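Local coordinates for Serine/threonine-protein kinase Tel1 (Chaetomium thermophilum, PDB 6SKY) that probably signals DNA damage as an ATP-dependent serine/threonine kinase of the ATM subfamily, phosphorylating substrates such as histone H2A to activate the checkpoint, at residues N2393-L2401 with K2426-L2434; Q2618-F2626 with I2778-M2786. All coordinates share one frame; numbering follows the deposited sequence.

Contact 1 (N2393-L2401 with K2426-L2434)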
loop_
_atom_site.group_PDB
_atom_site.type_symbol
_atom_site.label_atom_id
_atom_site.label_comp_id
_atom_site.label_asym_id
_atom_site.label_seq_id
_atom_site.Cartn_x
_atom_site.Cartn_y
_atom_site.Cartn_z
ATOM N N ASN A 2393 2.489 -29.862 -3.350
ATOM C CA ASN A 2393 3.846 -29.471 -3.686
ATOM C C ASN A 2393 4.804 -29.698 -2.533
ATOM O O ASN A 2393 5.978 -29.343 -2.645
ATOM C CB ASN A 2393 3.883 -28.011 -4.118
ATOM C CG ASN A 2393 2.831 -27.698 -5.144
ATOM O OD1 ASN A 2393 2.919 -28.131 -6.290
ATOM N ND2 ASN A 2393 1.819 -26.945 -4.739
ATOM N N ASP A 2394 4.320 -30.255 -1.427
ATOM C CA ASP A 2394 5.185 -30.766 -0.382
ATOM C C ASP A 2394 5.953 -31.992 -0.829
ATOM O O ASP A 2394 6.916 -32.371 -0.164
ATOM C CB ASP A 2394 4.366 -31.100 0.858
ATOM C CG ASP A 2394 3.856 -29.870 1.563
ATOM O OD1 ASP A 2394 3.635 -29.931 2.788
ATOM O OD2 ASP A 2394 3.695 -28.831 0.896
ATOM N N ALA A 2395 5.553 -32.620 -1.929
ATOM C CA ALA A 2395 6.319 -33.738 -2.458
ATOM C C ALA A 2395 7.609 -33.255 -3.092
ATOM O O ALA A 2395 8.663 -33.860 -2.904
ATOM C CB ALA A 2395 5.480 -34.512 -3.466
ATOM N N LEU A 2396 7.550 -32.141 -3.809
ATOM C CA LEU A 2396 8.744 -31.567 -4.410
ATOM C C LEU A 2396 9.708 -31.062 -3.346
ATOM O O LEU A 2396 10.925 -31.259 -3.449
ATOM C CB LEU A 2396 8.329 -30.441 -5.348
ATOM C CG LEU A 2396 9.189 -30.148 -6.558
ATOM C CD1 LEU A 2396 9.480 -31.425 -7.272
ATOM C CD2 LEU A 2396 8.438 -29.223 -7.453
ATOM N N ARG A 2397 9.178 -30.431 -2.302
ATOM C CA ARG A 2397 10.023 -29.929 -1.229
ATOM C C ARG A 2397 10.596 -31.066 -0.399
ATOM O O ARG A 2397 11.780 -31.044 -0.044
ATOM C CB ARG A 2397 9.235 -28.959 -0.359
ATOM C CG ARG A 2397 10.028 -28.382 0.784
ATOM C CD ARG A 2397 11.366 -27.856 0.332
ATOM N NE ARG A 2397 12.269 -27.670 1.458
ATOM C CZ ARG A 2397 13.582 -27.511 1.346
ATOM N NH1 ARG A 2397 14.325 -27.350 2.427
ATOM N NH2 ARG A 2397 14.152 -27.519 0.155
ATOM N N PHE A 2398 9.786 -32.073 -0.089
ATOM C CA PHE A 2398 10.323 -33.248 0.578
ATOM C C PHE A 2398 11.414 -33.896 -0.250
ATOM O O PHE A 2398 12.418 -34.353 0.295
ATOM C CB PHE A 2398 9.230 -34.270 0.863
ATOM C CG PHE A 2398 9.767 -35.644 1.101
ATOM C CD1 PHE A 2398 10.327 -35.974 2.312
ATOM C CD2 PHE A 2398 9.749 -36.592 0.105
ATOM C CE1 PHE A 2398 10.837 -37.218 2.524
ATOM C CE2 PHE A 2398 10.263 -37.833 0.321
ATOM C CZ PHE A 2398 10.806 -38.146 1.531
ATOM N N MET A 2399 11.229 -33.966 -1.565
ATOM C CA MET A 2399 12.203 -34.632 -2.417
ATOM C C MET A 2399 13.521 -33.880 -2.432
ATOM O O MET A 2399 14.589 -34.483 -2.314
ATOM C CB MET A 2399 11.638 -34.770 -3.826
ATOM C CG MET A 2399 12.369 -35.759 -4.683
ATOM S SD MET A 2399 12.631 -37.301 -3.799
ATOM C CE MET A 2399 10.949 -37.840 -3.544
ATOM N N ALA A 2400 13.467 -32.558 -2.584
ATOM C CA ALA A 2400 14.690 -31.764 -2.518
ATOM C C ALA A 2400 15.391 -31.959 -1.182
ATOM O O ALA A 2400 16.604 -32.200 -1.125
ATOM C CB ALA A 2400 14.367 -30.293 -2.748
ATOM N N LEU A 2401 14.630 -31.886 -0.092
ATOM C CA LEU A 2401 15.208 -31.997 1.238
ATOM C C LEU A 2401 15.808 -33.373 1.481
ATOM O O LEU A 2401 16.821 -33.498 2.169
ATOM C CB LEU A 2401 14.138 -31.688 2.270
ATOM C CG LEU A 2401 14.549 -31.612 3.724
ATOM C CD1 LEU A 2401 15.440 -30.425 3.929
ATOM C CD2 LEU A 2401 13.307 -31.489 4.543
ATOM N N LYS A 2426 1.569 -39.073 -5.567
ATOM C CA LYS A 2426 2.176 -37.798 -5.230
ATOM C C LYS A 2426 3.564 -37.661 -5.831
ATOM O O LYS A 2426 4.013 -36.542 -6.092
ATOM C CB LYS A 2426 2.260 -37.641 -3.719
ATOM C CG LYS A 2426 1.017 -38.036 -2.982
ATOM C CD LYS A 2426 0.019 -36.923 -2.949
ATOM C CE LYS A 2426 -1.049 -37.227 -1.933
ATOM N NZ LYS A 2426 -1.915 -36.059 -1.690
ATOM N N PHE A 2427 4.249 -38.774 -6.055
ATOM C CA PHE A 2427 5.577 -38.784 -6.641
ATOM C C PHE A 2427 5.573 -39.133 -8.116
ATOM O O PHE A 2427 6.640 -39.202 -8.720
ATOM C CB PHE A 2427 6.470 -39.778 -5.905
ATOM C CG PHE A 2427 6.483 -39.604 -4.431
ATOM C CD1 PHE A 2427 7.211 -38.591 -3.852
ATOM C CD2 PHE A 2427 5.786 -40.463 -3.618
ATOM C CE1 PHE A 2427 7.225 -38.430 -2.497
ATOM C CE2 PHE A 2427 5.803 -40.303 -2.260
ATOM C CZ PHE A 2427 6.521 -39.288 -1.702
ATOM N N ALA A 2428 4.405 -39.359 -8.710
ATOM C CA ALA A 2428 4.361 -39.932 -10.047
ATOM C C ALA A 2428 4.931 -38.994 -11.095
ATOM O O ALA A 2428 5.490 -39.456 -12.093
ATOM C CB ALA A 2428 2.929 -40.310 -10.404
ATOM N N LEU A 2429 4.807 -37.686 -10.897
ATOM C CA LEU A 2429 5.316 -36.714 -11.853
ATOM C C LEU A 2429 6.760 -36.317 -11.597
ATOM O O LEU A 2429 7.281 -35.464 -12.315
ATOM C CB LEU A 2429 4.445 -35.458 -11.856
ATOM C CG LEU A 2429 3.070 -35.537 -12.516
ATOM C CD1 LEU A 2429 2.419 -34.169 -12.539
ATOM C CD2 LEU A 2429 3.174 -36.096 -13.915
ATOM N N LEU A 2430 7.417 -36.905 -10.604
ATOM C CA LEU A 2430 8.815 -36.625 -10.301
ATOM C C LEU A 2430 9.706 -37.810 -10.634
ATOM O O LEU A 2430 10.655 -38.099 -9.916
ATOM C CB LEU A 2430 9.003 -36.263 -8.835
ATOM C CG LEU A 2430 7.941 -35.465 -8.098
ATOM C CD1 LEU A 2430 8.422 -35.214 -6.697
ATOM C CD2 LEU A 2430 7.651 -34.169 -8.810
ATOM N N MET A 2431 9.408 -38.523 -11.712
ATOM C CA MET A 2431 10.222 -39.669 -12.084
ATOM C C MET A 2431 11.461 -39.284 -12.873
ATOM O O MET A 2431 12.361 -40.112 -13.017
ATOM C CB MET A 2431 9.392 -40.666 -12.884
ATOM C CG MET A 2431 8.525 -41.565 -12.047
ATOM S SD MET A 2431 9.463 -42.804 -11.159
ATOM C CE MET A 2431 10.325 -43.587 -12.506
ATOM N N ASN A 2432 11.535 -38.062 -13.389
ATOM C CA ASN A 2432 12.767 -37.617 -14.020
ATOM C C ASN A 2432 13.867 -37.402 -12.996
ATOM O O ASN A 2432 15.038 -37.643 -13.292
ATOM C CB ASN A 2432 12.526 -36.333 -14.801
ATOM C CG ASN A 2432 12.012 -36.586 -16.187
ATOM O OD1 ASN A 2432 12.489 -37.478 -16.879
ATOM N ND2 ASN A 2432 11.034 -35.800 -16.609
ATOM N N GLN A 2433 13.512 -36.942 -11.802
ATOM C CA GLN A 2433 14.478 -36.706 -10.741
ATOM C C GLN A 2433 14.753 -37.947 -9.918
ATOM O O GLN A 2433 15.843 -38.081 -9.360
ATOM C CB GLN A 2433 13.987 -35.597 -9.813
ATOM C CG GLN A 2433 14.079 -34.200 -10.389
ATOM C CD GLN A 2433 12.917 -33.845 -11.283
ATOM O OE1 GLN A 2433 11.764 -33.917 -10.875
ATOM N NE2 GLN A 2433 13.216 -33.447 -12.510
ATOM N N LEU A 2434 13.787 -38.851 -9.814
ATOM C CA LEU A 2434 13.985 -40.049 -9.015
ATOM C C LEU A 2434 14.815 -41.081 -9.755
ATOM O O LEU A 2434 15.723 -41.675 -9.176
ATOM C CB LEU A 2434 12.640 -40.641 -8.621
ATOM C CG LEU A 2434 11.849 -39.854 -7.587
ATOM C CD1 LEU A 2434 10.491 -40.460 -7.411
ATOM C CD2 LEU A 2434 12.591 -39.841 -6.285
#
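Met2399 touches Phe2427, Leu2430 and Leu2434, where a helix of the alpha-solenoid FAT domain packs on a type I beta turn, Phe2427 to Leu2430, and on the short helix whose N-cap position is Leu2430. CB of Met2399 faces CD1 of Leu2430 at 4.3 Å. CG stands anti to the backbone N (chi1 -164°), and bends at chi2 and chi3 turn the thioether toward Leu2434 and Phe2427. SD rests on CD2 of Leu2434, 3.6 Å away, the two chains crossing at about a right angle. CE touches that same methyl and lies 3.8 Å from CD1 of Phe2427. One turn earlier, the small Ala2395 lets the backbone close in, its CB 3.6 Å from O of Lys2426. The lysine chain then leads away to a salt bridge with Asp2392. CD1 of Leu2396 lies 3.6 Å from CD2 of Leu2430. No hydrogen bond crosses between the segments. Helix 2444-2459 also packs against Phe2427 and Leu2434. The two phenylalanines meet obliquely: CD2 of Phe2398 sits at the edge of the Phe2427 ring, near its plane, 4.1 Å from CE1.

Contact 2 (Q2618-F2626 with I2778-M2786). With AGS (phosphothiophosphoric acid-adenylate ester), chain C.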
loop_
_atom_site.group_PDB
_atom_site.type_symbol
_atom_site.label_atom_id
_atom_site.label_comp_id
_atom_site.label_asym_id
_atom_site.label_seq_id
_atom_site.Cartn_x
_atom_site.Cartn_y
_atom_site.Cartn_z
ATOM N N GLN A 2618 16.481 -32.445 -22.478
ATOM C CA GLN A 2618 16.411 -31.025 -22.164
ATOM C C GLN A 2618 15.013 -30.480 -22.415
ATOM O O GLN A 2618 14.436 -29.794 -21.565
ATOM C CB GLN A 2618 17.433 -30.258 -22.997
ATOM C CG GLN A 2618 18.862 -30.664 -22.758
ATOM C CD GLN A 2618 19.313 -30.365 -21.354
ATOM O OE1 GLN A 2618 19.563 -31.270 -20.567
ATOM N NE2 GLN A 2618 19.417 -29.090 -21.031
ATOM N N ASP A 2619 14.455 -30.781 -23.588
ATOM C CA ASP A 2619 13.128 -30.297 -23.937
ATOM C C ASP A 2619 12.069 -30.846 -22.998
ATOM O O ASP A 2619 11.141 -30.128 -22.624
ATOM C CB ASP A 2619 12.799 -30.667 -25.377
ATOM C CG ASP A 2619 13.619 -29.890 -26.382
ATOM O OD1 ASP A 2619 14.598 -29.238 -25.978
ATOM O OD2 ASP A 2619 13.282 -29.927 -27.581
ATOM N N ALA A 2620 12.195 -32.110 -22.595
ATOM C CA ALA A 2620 11.196 -32.712 -21.718
ATOM C C ALA A 2620 11.269 -32.138 -20.311
ATOM O O ALA A 2620 10.236 -31.836 -19.699
ATOM C CB ALA A 2620 11.380 -34.221 -21.685
ATOM N N ILE A 2621 12.481 -31.975 -19.781
ATOM C CA ILE A 2621 12.653 -31.352 -18.476
ATOM C C ILE A 2621 12.088 -29.941 -18.475
ATOM O O ILE A 2621 11.384 -29.537 -17.542
ATOM C CB ILE A 2621 14.139 -31.361 -18.085
ATOM C CG1 ILE A 2621 14.612 -32.773 -17.786
ATOM C CG2 ILE A 2621 14.361 -30.511 -16.890
ATOM C CD1 ILE A 2621 14.052 -33.316 -16.534
ATOM N N MET A 2622 12.377 -29.165 -19.513
ATOM C CA MET A 2622 11.898 -27.793 -19.510
ATOM C C MET A 2622 10.398 -27.711 -19.739
ATOM O O MET A 2622 9.746 -26.822 -19.189
ATOM C CB MET A 2622 12.648 -26.967 -20.541
ATOM C CG MET A 2622 14.062 -26.654 -20.123
ATOM S SD MET A 2622 14.203 -26.334 -18.355
ATOM C CE MET A 2622 13.380 -24.759 -18.213
ATOM N N GLU A 2623 9.826 -28.618 -20.524
ATOM C CA GLU A 2623 8.376 -28.660 -20.639
ATOM C C GLU A 2623 7.733 -28.944 -19.290
ATOM O O GLU A 2623 6.714 -28.339 -18.939
ATOM C CB GLU A 2623 7.974 -29.705 -21.675
ATOM C CG GLU A 2623 6.484 -29.875 -21.854
ATOM C CD GLU A 2623 5.811 -28.627 -22.362
ATOM O OE1 GLU A 2623 6.394 -27.948 -23.221
ATOM O OE2 GLU A 2623 4.702 -28.314 -21.899
ATOM N N GLN A 2624 8.342 -29.827 -18.499
ATOM C CA GLN A 2624 7.810 -30.114 -17.169
ATOM C C GLN A 2624 7.916 -28.908 -16.242
ATOM O O GLN A 2624 6.986 -28.616 -15.480
ATOM C CB GLN A 2624 8.547 -31.305 -16.578
ATOM C CG GLN A 2624 8.115 -31.672 -15.198
ATOM C CD GLN A 2624 9.163 -32.471 -14.480
ATOM O OE1 GLN A 2624 8.907 -33.062 -13.436
ATOM N NE2 GLN A 2624 10.363 -32.488 -15.034
ATOM N N VAL A 2625 9.035 -28.189 -16.302
ATOM C CA VAL A 2625 9.215 -27.005 -15.462
ATOM C C VAL A 2625 8.194 -25.931 -15.815
ATOM O O VAL A 2625 7.581 -25.311 -14.933
ATOM C CB VAL A 2625 10.653 -26.482 -15.595
ATOM C CG1 VAL A 2625 10.738 -25.052 -15.150
ATOM C CG2 VAL A 2625 11.586 -27.336 -14.786
ATOM N N PHE A 2626 8.001 -25.689 -17.112
ATOM C CA PHE A 2626 7.033 -24.692 -17.547
ATOM C C PHE A 2626 5.617 -25.078 -17.152
ATOM O O PHE A 2626 4.822 -24.220 -16.754
ATOM C CB PHE A 2626 7.135 -24.494 -19.052
ATOM C CG PHE A 2626 8.154 -23.476 -19.460
ATOM C CD1 PHE A 2626 9.481 -23.815 -19.586
ATOM C CD2 PHE A 2626 7.780 -22.177 -19.724
ATOM C CE1 PHE A 2626 10.411 -22.887 -19.963
ATOM C CE2 PHE A 2626 8.711 -21.245 -20.101
ATOM C CZ PHE A 2626 10.027 -21.599 -20.217
ATOM N N ILE A 2778 6.979 -24.571 -28.483
ATOM C CA ILE A 2778 7.592 -25.882 -28.445
ATOM C C ILE A 2778 9.098 -25.679 -28.417
ATOM O O ILE A 2778 9.587 -24.562 -28.530
ATOM C CB ILE A 2778 7.166 -26.747 -29.642
ATOM C CG1 ILE A 2778 7.601 -26.099 -30.941
ATOM C CG2 ILE A 2778 5.679 -26.893 -29.672
ATOM C CD1 ILE A 2778 7.151 -26.814 -32.130
ATOM N N ASP A 2779 9.835 -26.773 -28.238
ATOM C CA ASP A 2779 11.293 -26.759 -28.340
ATOM C C ASP A 2779 11.896 -25.829 -27.284
ATOM O O ASP A 2779 12.612 -24.878 -27.580
ATOM C CB ASP A 2779 11.696 -26.359 -29.765
ATOM C CG ASP A 2779 13.151 -26.636 -30.094
ATOM O OD1 ASP A 2779 14.050 -26.268 -29.311
ATOM O OD2 ASP A 2779 13.398 -27.201 -31.181
ATOM N N LEU A 2780 11.598 -26.136 -26.024
ATOM C CA LEU A 2780 11.866 -25.241 -24.907
ATOM C C LEU A 2780 13.188 -25.541 -24.214
ATOM O O LEU A 2780 13.317 -25.315 -23.012
ATOM C CB LEU A 2780 10.724 -25.308 -23.895
ATOM C CG LEU A 2780 9.326 -24.897 -24.337
ATOM C CD1 LEU A 2780 8.363 -25.142 -23.223
ATOM C CD2 LEU A 2780 9.294 -23.454 -24.723
ATOM N N GLY A 2781 14.182 -26.023 -24.943
ATOM C CA GLY A 2781 15.390 -26.510 -24.311
ATOM C C GLY A 2781 16.468 -25.486 -24.036
ATOM O O GLY A 2781 17.318 -25.706 -23.173
ATOM N N VAL A 2782 16.464 -24.374 -24.767
ATOM C CA VAL A 2782 17.441 -23.303 -24.567
ATOM C C VAL A 2782 16.816 -22.335 -23.570
ATOM O O VAL A 2782 16.077 -21.432 -23.933
ATOM C CB VAL A 2782 17.813 -22.621 -25.880
ATOM C CG1 VAL A 2782 18.748 -21.483 -25.635
ATOM C CG2 VAL A 2782 18.436 -23.608 -26.818
ATOM N N ALA A 2783 17.105 -22.536 -22.294
ATOM C CA ALA A 2783 16.546 -21.715 -21.239
ATOM C C ALA A 2783 17.677 -21.151 -20.402
ATOM O O ALA A 2783 18.850 -21.353 -20.700
ATOM C CB ALA A 2783 15.571 -22.515 -20.374
ATOM N N PHE A 2784 17.312 -20.428 -19.348
ATOM C CA PHE A 2784 18.268 -19.875 -18.391
ATOM C C PHE A 2784 19.372 -19.091 -19.085
ATOM O O PHE A 2784 20.550 -19.202 -18.752
ATOM C CB PHE A 2784 18.842 -20.971 -17.507
ATOM C CG PHE A 2784 17.805 -21.698 -16.736
ATOM C CD1 PHE A 2784 17.083 -21.054 -15.765
ATOM C CD2 PHE A 2784 17.527 -23.015 -17.000
ATOM C CE1 PHE A 2784 16.118 -21.713 -15.065
ATOM C CE2 PHE A 2784 16.563 -23.675 -16.302
ATOM C CZ PHE A 2784 15.856 -23.025 -15.334
ATOM N N GLU A 2785 18.974 -18.292 -20.067
ATOM C CA GLU A 2785 19.831 -17.340 -20.764
ATOM C C GLU A 2785 20.944 -18.005 -21.555
ATOM O O GLU A 2785 21.930 -17.355 -21.891
ATOM C CB GLU A 2785 20.426 -16.319 -19.797
ATOM C CG GLU A 2785 19.458 -15.769 -18.784
ATOM C CD GLU A 2785 18.704 -14.575 -19.290
ATOM O OE1 GLU A 2785 18.459 -14.502 -20.506
ATOM O OE2 GLU A 2785 18.361 -13.699 -18.471
ATOM N N MET A 2786 20.810 -19.289 -21.884
ATOM C CA MET A 2786 21.799 -19.948 -22.727
ATOM C C MET A 2786 21.890 -19.337 -24.113
ATOM O O MET A 2786 22.814 -19.672 -24.855
ATOM C CB MET A 2786 21.477 -21.430 -22.889
ATOM C CG MET A 2786 21.586 -22.268 -21.651
ATOM S SD MET A 2786 20.979 -23.935 -21.962
ATOM C CE MET A 2786 20.366 -24.378 -20.345
HETATM P PG AGS C . 15.218 -26.207 -37.778
HETATM S S1G AGS C . 14.895 -24.285 -37.755
HETATM O O2G AGS C . 15.365 -26.746 -36.331
HETATM O O3G AGS C . 16.520 -26.507 -38.570
HETATM P PB AGS C . 12.690 -27.133 -37.697
HETATM O O1B AGS C . 12.514 -26.061 -36.701
HETATM O O2B AGS C . 11.625 -27.191 -38.790
HETATM O O3B AGS C . 14.048 -26.959 -38.462
HETATM P PA AGS C . 11.629 -29.635 -37.350
HETATM O O1A AGS C . 12.192 -30.555 -38.343
HETATM O O2A AGS C . 11.190 -30.294 -36.043
HETATM O O3A AGS C . 12.669 -28.520 -36.953
HETATM O "O5'" AGS C . 10.428 -28.899 -38.036
HETATM C "C5'" AGS C . 9.289 -29.671 -38.437
HETATM C "C4'" AGS C . 8.142 -28.753 -38.756
HETATM O "O4'" AGS C . 7.005 -29.119 -37.954
HETATM C "C3'" AGS C . 8.382 -27.276 -38.475
HETATM O "O3'" AGS C . 7.649 -26.458 -39.377
HETATM C "C2'" AGS C . 7.893 -27.120 -37.037
HETATM O "O2'" AGS C . 7.381 -25.816 -36.811
HETATM C "C1'" AGS C . 6.762 -28.145 -36.958
HETATM N N9 AGS C . 6.686 -28.821 -35.672
HETATM C C8 AGS C . 7.732 -29.216 -34.887
HETATM N N7 AGS C . 7.372 -29.809 -33.777
HETATM C C5 AGS C . 5.990 -29.807 -33.840
HETATM C C6 AGS C . 5.003 -30.287 -32.962
HETATM N N6 AGS C . 5.270 -30.892 -31.804
HETATM N N1 AGS C . 3.715 -30.124 -33.322
HETATM C C2 AGS C . 3.441 -29.520 -34.479
HETATM N N3 AGS C . 4.286 -29.027 -35.385
HETATM C C4 AGS C . 5.553 -29.201 -35.001
#
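Asp2619 lies against Asp2779 and Gly2781 of the Asp-Leu-Gly sequence, the counterpart of the kinase DFG motif. Among polar groups, OD2 of Asp2619 stands 4.1 Å from OD1 of Asp2779, the carboxylate planes 52° apart. Both acids turn to Arg2856, by a salt bridge from Asp2779 and a long, weak ion pair from Asp2619. Asp2779 also binds the magnesium ion together with Asn2765, and the backbone N of Asp2779 is hydrogen-bonded to Tyr2649 OH. Gly2781 has no side chain, and OD1 of Asp2619 comes to 3.3 Å from its CA. With an alanine at Asp2619, Arg2856 would probably lose its weaker partner, and a gap would be likely to open beside Gly2781.

The other contacts are mainly apolar. CD1 of Leu2780 lies over one face of the Phe2626 ring, offset toward the rim and 4.0 Å from Phe2626 CD1; OE1 of Glu2623 is also beside this methyl. Met2622, bent at chi2 (-37°) and chi3 (-70°), brings CE to 3.8 Å from CB of Ala2783, while its SD makes a Met-aromatic contact with Phe2784, 5.3 Å from the ring centroid. With the nucleotide, Ile2778 CD1 lies 3.4 Å from N7 of the AGS adenine.

Helix 2616-2632 thus packs on the loop after strand 2775-2777, with Phe2784 continuing onto helices 2832-2843 and 2898-2908.

In the fold
From the N terminus the chain reaches contact 1 first. It closes a short helical excursion of 24 residues, which holds helix 2409-2418, within the FAT region. Contact 2 opens later, so the two lie in series, neither nested nor crossed. Its 151 intervening residues include strands 2651-2655 and 2658-2662 and helix 2732-2755, and closing that loop joins a helix of the kinase N-lobe to the metal-binding segment of the C-lobe. The centres are about 19 Å apart, yet the contacts touch: CB of Asn2432 packs on CD1 of Ile2621 at 3.8 Å. Helix 2616-2632 therefore lies between the FAT region and the magnesium-binding loop.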